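Local coordinates for protein Nsp15 (Middle East respiratory syndrome-related coronavirus, PDB 5YVD) that cleaves RNA as the endoribonuclease of the coronavirus replicase, probably with a preference for uridylates, and probably works as a hexamer, at the interface of chains A and B. Sequence-based numbering; all coordinates share one arbitrary frame. Chains: chain A/B, Nsp15.

The interface of chains A and B. Residues chain A 240, 278, 282-283, 285; chain B 156, 161, 167-169.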
ATOM      1  N   THR A 240      25.420   2.350  35.570  1.00 41.12           N
ATOM      2  CA  THR A 240      24.132   2.070  34.969  1.00 40.03           C
ATOM      3  C   THR A 240      23.927   2.947  33.718  1.00 37.80           C
ATOM      4  O   THR A 240      23.368   2.488  32.713  1.00 32.52           O
ATOM      5  CB  THR A 240      22.966   2.204  35.990  1.00 41.35           C
ATOM      6  OG1 THR A 240      21.726   2.036  35.314  1.00 38.88           O
ATOM      7  CG2 THR A 240      22.929   3.583  36.689  1.00 46.62           C
ATOM      8  N   THR A 278      24.513   0.760  24.114  1.00 41.41           N
ATOM      9  CA  THR A 278      24.468  -0.219  25.176  1.00 43.95           C
ATOM     10  C   THR A 278      25.749  -1.038  25.130  1.00 40.59           C
ATOM     11  O   THR A 278      26.242  -1.355  24.056  1.00 38.07           O
ATOM     12  CB  THR A 278      23.238  -1.130  24.994  1.00 47.45           C
ATOM     13  OG1 THR A 278      22.099  -0.328  24.659  1.00 50.35           O
ATOM     14  CG2 THR A 278      22.943  -1.933  26.254  1.00 48.87           C
ATOM     15  N   THR A 282      28.285  -5.001  30.727  1.00 42.98           N
ATOM     16  CA  THR A 282      27.934  -4.268  31.928  1.00 41.29           C
ATOM     17  C   THR A 282      26.499  -3.765  31.894  1.00 41.00           C
ATOM     18  O   THR A 282      25.982  -3.230  32.875  1.00 43.62           O
ATOM     19  CB  THR A 282      28.831  -3.045  32.023  1.00 40.15           C
ATOM     20  OG1 THR A 282      28.436  -2.117  31.019  1.00 35.94           O
ATOM     21  CG2 THR A 282      30.291  -3.440  31.802  1.00 41.08           C
ATOM     22  N   ALA A 283      25.867  -3.896  30.743  1.00 39.37           N
ATOM     23  CA  ALA A 283      24.534  -3.379  30.553  1.00 40.49           C
ATOM     24  C   ALA A 283      24.465  -1.855  30.710  1.00 38.12           C
ATOM     25  O   ALA A 283      23.388  -1.294  30.833  1.00 37.37           O
ATOM     26  CB  ALA A 283      23.564  -4.075  31.497  1.00 42.65           C
ATOM     27  N   PHE A 285      24.150   1.813  29.558  1.00 38.96           N
ATOM     28  CA  PHE A 285      23.458   2.346  28.411  1.00 38.60           C
ATOM     29  C   PHE A 285      23.217   3.844  28.505  1.00 37.61           C
ATOM     30  O   PHE A 285      23.117   4.410  29.596  1.00 35.58           O
ATOM     31  CB  PHE A 285      22.138   1.613  28.233  1.00 40.17           C
ATOM     32  CG  PHE A 285      20.949   2.403  28.653  1.00 40.98           C
ATOM     33  CD1 PHE A 285      20.221   3.110  27.731  1.00 42.43           C
ATOM     34  CD2 PHE A 285      20.556   2.435  29.984  1.00 49.16           C
ATOM     35  CE1 PHE A 285      19.112   3.839  28.120  1.00 46.34           C
ATOM     36  CE2 PHE A 285      19.439   3.162  30.389  1.00 47.63           C
ATOM     37  CZ  PHE A 285      18.718   3.863  29.448  1.00 46.33           C
TER
ATOM     38  N   PHE B 156      18.395  -7.562  27.041  1.00 36.28           N
ATOM     39  CA  PHE B 156      18.443  -6.100  27.229  1.00 38.49           C
ATOM     40  C   PHE B 156      18.732  -5.354  25.911  1.00 40.17           C
ATOM     41  O   PHE B 156      19.777  -5.574  25.287  1.00 39.52           O
ATOM     42  CB  PHE B 156      19.477  -5.734  28.312  1.00 38.67           C
ATOM     43  CG  PHE B 156      19.574  -4.253  28.608  1.00 38.94           C
ATOM     44  CD1 PHE B 156      18.431  -3.494  28.864  1.00 38.35           C
ATOM     45  CD2 PHE B 156      20.817  -3.622  28.670  1.00 38.91           C
ATOM     46  CE1 PHE B 156      18.533  -2.146  29.143  1.00 37.85           C
ATOM     47  CE2 PHE B 156      20.924  -2.271  28.953  1.00 37.13           C
ATOM     48  CZ  PHE B 156      19.785  -1.534  29.191  1.00 37.06           C
ATOM     49  N   ILE B 161      22.553 -10.850  27.856  1.00 44.03           N
ATOM     50  CA  ILE B 161      23.430 -10.270  28.849  1.00 43.35           C
ATOM     51  C   ILE B 161      23.650 -11.356  29.946  1.00 38.96           C
ATOM     52  O   ILE B 161      22.709 -12.030  30.359  1.00 33.07           O
ATOM     53  CB  ILE B 161      22.790  -8.918  29.287  1.00 47.15           C
ATOM     54  CG1 ILE B 161      23.754  -7.770  29.041  1.00 54.25           C
ATOM     55  CG2 ILE B 161      22.239  -8.895  30.711  1.00 48.36           C
ATOM     56  CD1 ILE B 161      23.675  -7.229  27.627  1.00 56.63           C
ATOM     57  N   VAL B 167      27.672  -6.406  36.078  1.00 43.49           N
ATOM     58  CA  VAL B 167      26.421  -6.076  35.366  1.00 44.22           C
ATOM     59  C   VAL B 167      25.547  -5.022  36.085  1.00 42.01           C
ATOM     60  O   VAL B 167      25.309  -5.129  37.268  1.00 44.21           O
ATOM     61  CB  VAL B 167      25.611  -7.343  35.055  1.00 45.65           C
ATOM     62  CG1 VAL B 167      24.776  -7.795  36.255  1.00 47.95           C
ATOM     63  CG2 VAL B 167      24.732  -7.099  33.850  1.00 46.15           C
ATOM     64  N   LYS B 168      25.090  -3.996  35.373  1.00 41.03           N
ATOM     65  CA  LYS B 168      24.408  -2.865  36.013  1.00 41.16           C
ATOM     66  C   LYS B 168      22.910  -2.795  35.711  1.00 39.04           C
ATOM     67  O   LYS B 168      22.248  -1.824  36.060  1.00 38.05           O
ATOM     68  CB  LYS B 168      25.069  -1.519  35.647  1.00 44.16           C
ATOM     69  CG  LYS B 168      26.521  -1.296  36.090  1.00 45.64           C
ATOM     70  CD  LYS B 168      26.974  -2.046  37.349  1.00 47.83           C
ATOM     71  CE  LYS B 168      26.236  -1.615  38.616  1.00 50.16           C
ATOM     72  NZ  LYS B 168      26.901  -0.474  39.298  1.00 48.45           N
ATOM     73  N   GLN B 169      22.381  -3.824  35.072  1.00 38.05           N
ATOM     74  CA  GLN B 169      20.952  -4.082  35.057  1.00 38.72           C
ATOM     75  C   GLN B 169      20.854  -5.432  35.700  1.00 36.57           C
ATOM     76  O   GLN B 169      21.802  -6.196  35.646  1.00 35.19           O
ATOM     77  CB  GLN B 169      20.418  -4.207  33.624  1.00 42.30           C
ATOM     78  CG  GLN B 169      20.329  -2.902  32.844  1.00 43.56           C
ATOM     79  CD  GLN B 169      19.125  -2.035  33.214  1.00 42.35           C
ATOM     80  OE1 GLN B 169      18.109  -2.518  33.696  1.00 46.44           O
ATOM     81  NE2 GLN B 169      19.239  -0.750  32.964  1.00 43.55           N
TER
HETATM   82  O   HOH W   1      21.939  -0.008  32.451  1.00 34.07           O
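A:Ala283 sets its methyl group among B:Phe156, B:Val167 and B:Gln169, where the uridylate-specific endoribonuclease domain of one Nsp15 copy meets the middle domain of the next. The deposited assembly is a hexamer, and this patch probably helps to hold neighbouring subunits together. A:Ala283 buries the most surface here, on a loop between strands 273-279 and 285-286. Its CB lies 3.7 Å from CG of B:Gln169, with the methyl CG2 of B:Val167 also against it.

B:Phe156 reaches in with its CE2/CZ end, CG being anti to the backbone N (chi1 -178°). The methyl CG2 of A:Thr278 meets CE2 of this ring at 3.4 Å, while A:Phe285 stands roughly perpendicular to it and touches CZ through CB. CG of B:Gln169 lies over one face, towards the rim, and so braces the ring from within chain B.

Bent at chi2 (-78°), B:Gln169 directs its amide NE2 to a water 2.8 Å away. That water also joins the backbone carbonyls of A:Thr240 and A:Ala283, tying two loops of chain A to one side chain of chain B. A:Thr240, second to A:Ala283 in buried surface, meets chain B chiefly through its backbone: besides the water-bound carbonyl, its CA packs against CB of B:Lys168 at 3.8 Å. A direct hydrogen bond runs from the backbone N of B:Lys168 to O of A:Thr282, 2.8 Å, with the donor 40° out of the carbonyl plane.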